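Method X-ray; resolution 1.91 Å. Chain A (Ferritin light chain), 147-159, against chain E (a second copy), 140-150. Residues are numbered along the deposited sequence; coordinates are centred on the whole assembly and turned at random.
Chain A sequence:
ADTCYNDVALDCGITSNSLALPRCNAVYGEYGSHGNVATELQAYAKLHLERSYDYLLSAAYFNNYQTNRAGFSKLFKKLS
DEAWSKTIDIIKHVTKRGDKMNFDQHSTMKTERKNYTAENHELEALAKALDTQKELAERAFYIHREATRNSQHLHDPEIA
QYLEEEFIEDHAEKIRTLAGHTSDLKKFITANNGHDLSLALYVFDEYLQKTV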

# COMPACT_ATOMS: atom_id res chain seq x y z
N ALA A 147 -3.14 11.49 57.65
CA ALA A 147 -4.27 11.98 56.87
C ALA A 147 -5.60 11.31 57.14
O ALA A 147 -6.66 11.90 56.91
CB ALA A 147 -3.96 11.85 55.36
N THR A 148 -5.58 10.07 57.62
CA THR A 148 -6.83 9.34 57.75
C THR A 148 -7.06 8.64 59.06
O THR A 148 -8.02 7.89 59.19
CB THR A 148 -6.89 8.23 56.66
OG1 THR A 148 -5.76 7.35 56.82
CG2 THR A 148 -6.84 8.83 55.27
N ARG A 149 -6.22 8.87 60.05
CA ARG A 149 -6.39 8.12 61.27
C ARG A 149 -5.92 8.78 62.56
O ARG A 149 -6.56 8.64 63.59
CB ARG A 149 -5.65 6.79 61.06
CG ARG A 149 -5.90 5.73 62.05
CD ARG A 149 -5.26 4.42 61.56
NE ARG A 149 -5.33 3.45 62.63
CZ ARG A 149 -4.67 2.31 62.66
NH1 ARG A 149 -3.87 1.96 61.65
NH2 ARG A 149 -4.82 1.51 63.71
N ASN A 150 -4.81 9.51 62.51
CA ASN A 150 -4.27 10.08 63.74
C ASN A 150 -4.96 11.25 64.38
O ASN A 150 -4.89 11.41 65.59
CB ASN A 150 -2.80 10.46 63.55
CG ASN A 150 -1.91 9.24 63.41
OD1 ASN A 150 -2.29 8.13 63.79
ND2 ASN A 150 -0.71 9.46 62.89
N SER A 151 -5.62 12.08 63.59
CA SER A 151 -6.28 13.26 64.14
C SER A 151 -7.78 13.20 63.93
O SER A 151 -8.27 13.05 62.81
CB SER A 151 -5.69 14.52 63.51
OG SER A 151 -6.33 15.69 64.00
N GLN A 152 -8.51 13.32 65.03
CA GLN A 152 -9.96 13.28 65.01
C GLN A 152 -10.59 14.29 64.06
O GLN A 152 -11.60 14.01 63.43
CB GLN A 152 -10.50 13.53 66.43
CG GLN A 152 -12.01 13.54 66.56
CD GLN A 152 -12.65 12.24 66.12
OE1 GLN A 152 -12.09 11.16 66.31
NE2 GLN A 152 -13.85 12.33 65.54
N HIS A 153 -9.98 15.46 63.93
CA HIS A 153 -10.56 16.49 63.07
C HIS A 153 -10.00 16.57 61.66
O HIS A 153 -10.36 17.46 60.90
CB HIS A 153 -10.42 17.84 63.76
CG HIS A 153 -10.98 17.85 65.15
ND1 HIS A 153 -12.31 17.59 65.41
CD2 HIS A 153 -10.39 18.01 66.35
CE1 HIS A 153 -12.51 17.58 66.72
NE2 HIS A 153 -11.36 17.84 67.31
N LEU A 154 -9.13 15.64 61.31
CA LEU A 154 -8.57 15.65 59.97
C LEU A 154 -8.85 14.33 59.26
O LEU A 154 -8.51 13.26 59.77
CB LEU A 154 -7.06 15.90 60.04
CG LEU A 154 -6.22 15.65 58.77
CD1 LEU A 154 -6.68 16.54 57.65
CD2 LEU A 154 -4.75 15.92 59.08
N HIS A 155 -9.49 14.41 58.10
CA HIS A 155 -9.72 13.22 57.29
C HIS A 155 -9.51 13.69 55.86
O HIS A 155 -10.35 14.41 55.31
CB HIS A 155 -11.13 12.66 57.45
CG HIS A 155 -11.31 11.34 56.76
ND1 HIS A 155 -10.63 10.20 57.15
CD2 HIS A 155 -12.05 10.98 55.68
CE1 HIS A 155 -10.94 9.21 56.33
NE2 HIS A 155 -11.79 9.65 55.43
N ASP A 156 -8.38 13.32 55.26
CA ASP A 156 -8.10 13.74 53.89
C ASP A 156 -7.78 12.55 53.00
O ASP A 156 -6.62 12.17 52.82
CB ASP A 156 -6.96 14.75 53.86
CG ASP A 156 -6.98 15.58 52.59
OD1 ASP A 156 -6.94 14.97 51.50
OD2 ASP A 156 -7.07 16.82 52.67
N PRO A 157 -8.82 11.94 52.43
CA PRO A 157 -8.61 10.79 51.56
C PRO A 157 -8.01 11.15 50.21
O PRO A 157 -7.59 10.25 49.47
CB PRO A 157 -10.01 10.17 51.45
CG PRO A 157 -10.93 11.35 51.60
CD PRO A 157 -10.26 12.21 52.66
N GLU A 158 -7.95 12.44 49.88
CA GLU A 158 -7.34 12.84 48.61
C GLU A 158 -5.84 12.61 48.75
O GLU A 158 -5.19 12.04 47.87
CB GLU A 158 -7.64 14.31 48.29
CG GLU A 158 -7.31 14.71 46.83
CD GLU A 158 -5.81 14.90 46.56
OE1 GLU A 158 -5.38 14.58 45.43
OE2 GLU A 158 -5.07 15.40 47.44
N ILE A 159 -5.27 13.04 49.88
CA ILE A 159 -3.84 12.82 50.13
C ILE A 159 -3.59 11.31 50.25
O ILE A 159 -2.59 10.79 49.74
CB ILE A 159 -3.37 13.50 51.44
CG1 ILE A 159 -3.44 15.03 51.30
CG2 ILE A 159 -1.95 13.04 51.79
CD1 ILE A 159 -2.60 15.59 50.13
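Chain E (140-150) AFYIHREATRN

This contact between two copies of the ferritin light chain is a helix laid against a loop, in which arginines in the later part of the chain E stretch read backbone carbonyls while its earlier residues pack on a proline. Chain E enters the stretch already helical and stays so into the region of Thr148(E), whereas chain A leaves one helix near Thr148(A), passes through a type I turn from Ser151(A) to Leu154(A), and enters the next helix at Pro157(A). The two run in opposite senses: CA atoms pair Pro157(A) with Phe141(E) at 6.7 Å, His155(A) with Arg145(E) at 6.9 Å, and Arg149(A) with Arg149(E) at 8.0 Å.

The example illustrates how a turn can receive guanidinium groups on its carbonyls: those of Gln152(A) and Leu154(A), and also Ser151(A) O, which already accepts from Leu154(A) N at 3.1 Å. Arg149(E), extended with its first three chi angles all t, donates from NH2 to Ser151(A) O at 2.5 Å and from NH1 to both Leu154(A) O at 2.8 Å and His155(A) ND1 at 3.2 Å. Arg145(E) NH2 makes a very short bond of 2.5 Å to Gln152(A) O, and its NE is held by Asn150(E) OD1 at 3.0 Å, which ties the side chain to its own chain.

His155(A) links the polar and apolar parts. With ND1 taken by Arg149(E), its NE2 lies 2.8 Å from His144(E) ND1, a hydrogen bond in which either ring could be the donor; the rings meet rim to rim. Arg145(E) CB covers one face of the His155(A) ring, 3.9 Å from its centroid.

Farther along, Pro157(A) spans two aromatic rings, its CB 3.4 Å from the His144(E) ring centroid and its CD 3.7 Å from that of Phe141(E), each over a face. Asp156(A) caps the helix that follows, OD1 accepting from Ile159(A) N at 3.0 Å.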

# COMPACT_ATOMS: atom_id res chain seq x y z
N ALA E 140 -17.84 14.23 49.62
CA ALA E 140 -17.19 12.94 49.37
C ALA E 140 -16.30 12.58 50.57
O ALA E 140 -16.24 11.42 50.96
CB ALA E 140 -16.35 12.98 48.08
N PHE E 141 -15.61 13.56 51.14
CA PHE E 141 -14.75 13.30 52.31
C PHE E 141 -15.61 12.78 53.46
O PHE E 141 -15.22 11.87 54.20
CB PHE E 141 -14.06 14.59 52.78
CG PHE E 141 -12.80 14.95 52.01
CD1 PHE E 141 -12.52 14.38 50.77
CD2 PHE E 141 -11.91 15.89 52.54
CE1 PHE E 141 -11.35 14.73 50.06
CE2 PHE E 141 -10.75 16.25 51.84
CZ PHE E 141 -10.47 15.67 50.59
N TYR E 142 -16.78 13.37 53.63
CA TYR E 142 -17.71 12.99 54.69
C TYR E 142 -18.20 11.54 54.53
O TYR E 142 -18.19 10.75 55.48
CB TYR E 142 -18.90 13.95 54.68
CG TYR E 142 -19.94 13.64 55.73
CD1 TYR E 142 -19.71 13.95 57.07
CD2 TYR E 142 -21.14 13.04 55.38
CE1 TYR E 142 -20.67 13.67 58.04
CE2 TYR E 142 -22.11 12.75 56.34
CZ TYR E 142 -21.86 13.07 57.67
OH TYR E 142 -22.81 12.79 58.63
N ILE E 143 -18.63 11.18 53.33
CA ILE E 143 -19.11 9.81 53.09
C ILE E 143 -17.97 8.81 53.28
O ILE E 143 -18.15 7.72 53.83
CB ILE E 143 -19.69 9.68 51.67
CG1 ILE E 143 -20.87 10.66 51.52
CG2 ILE E 143 -20.18 8.25 51.41
CD1 ILE E 143 -21.40 10.74 50.08
N HIS E 144 -16.78 9.19 52.83
CA HIS E 144 -15.59 8.34 52.95
C HIS E 144 -15.31 8.08 54.44
O HIS E 144 -15.03 6.95 54.85
CB HIS E 144 -14.41 9.05 52.28
CG HIS E 144 -13.16 8.23 52.20
ND1 HIS E 144 -12.34 8.00 53.29
CD2 HIS E 144 -12.57 7.60 51.15
CE1 HIS E 144 -11.30 7.28 52.92
NE2 HIS E 144 -11.42 7.02 51.62
N ARG E 145 -15.38 9.13 55.25
CA ARG E 145 -15.13 9.00 56.69
C ARG E 145 -16.23 8.14 57.35
O ARG E 145 -15.97 7.34 58.26
CB ARG E 145 -15.10 10.40 57.34
CG ARG E 145 -14.65 10.35 58.78
CD ARG E 145 -14.52 11.73 59.43
NE ARG E 145 -14.07 11.53 60.80
CZ ARG E 145 -13.25 12.34 61.46
NH1 ARG E 145 -12.77 13.44 60.88
NH2 ARG E 145 -12.88 12.02 62.69
N GLU E 146 -17.46 8.31 56.90
CA GLU E 146 -18.58 7.53 57.43
C GLU E 146 -18.37 6.05 57.09
O GLU E 146 -18.73 5.17 57.87
CB GLU E 146 -19.88 8.05 56.82
CG GLU E 146 -21.15 7.40 57.33
CD GLU E 146 -21.38 7.65 58.82
OE1 GLU E 146 -20.98 8.74 59.33
OE2 GLU E 146 -21.98 6.76 59.46
N ALA E 147 -17.79 5.76 55.93
CA ALA E 147 -17.57 4.38 55.52
C ALA E 147 -16.40 3.66 56.18
O ALA E 147 -16.40 2.44 56.27
CB ALA E 147 -17.35 4.33 53.99
N THR E 148 -15.42 4.41 56.66
CA THR E 148 -14.22 3.75 57.16
C THR E 148 -13.71 4.24 58.50
O THR E 148 -12.63 3.83 58.91
CB THR E 148 -13.05 3.97 56.15
OG1 THR E 148 -12.83 5.38 55.99
CG2 THR E 148 -13.38 3.37 54.80
N ARG E 149 -14.46 5.07 59.18
CA ARG E 149 -13.92 5.60 60.41
C ARG E 149 -14.91 6.00 61.49
O ARG E 149 -14.66 5.78 62.67
CB ARG E 149 -13.06 6.81 60.01
CG ARG E 149 -12.18 7.37 61.05
CD ARG E 149 -11.26 8.42 60.42
NE ARG E 149 -10.54 9.11 61.47
CZ ARG E 149 -9.85 10.22 61.32
NH1 ARG E 149 -9.76 10.81 60.13
NH2 ARG E 149 -9.25 10.74 62.38
N ASN E 150 -16.05 6.55 61.11
CA ASN E 150 -16.99 7.04 62.11
C ASN E 150 -17.80 6.05 62.91
O ASN E 150 -18.16 6.34 64.04
CB ASN E 150 -17.97 8.03 61.49
CG ASN E 150 -17.30 9.34 61.11
OD1 ASN E 150 -16.21 9.66 61.60
ND2 ASN E 150 -17.96 10.11 60.25
O HOH W 1 -9.25 7.15 63.84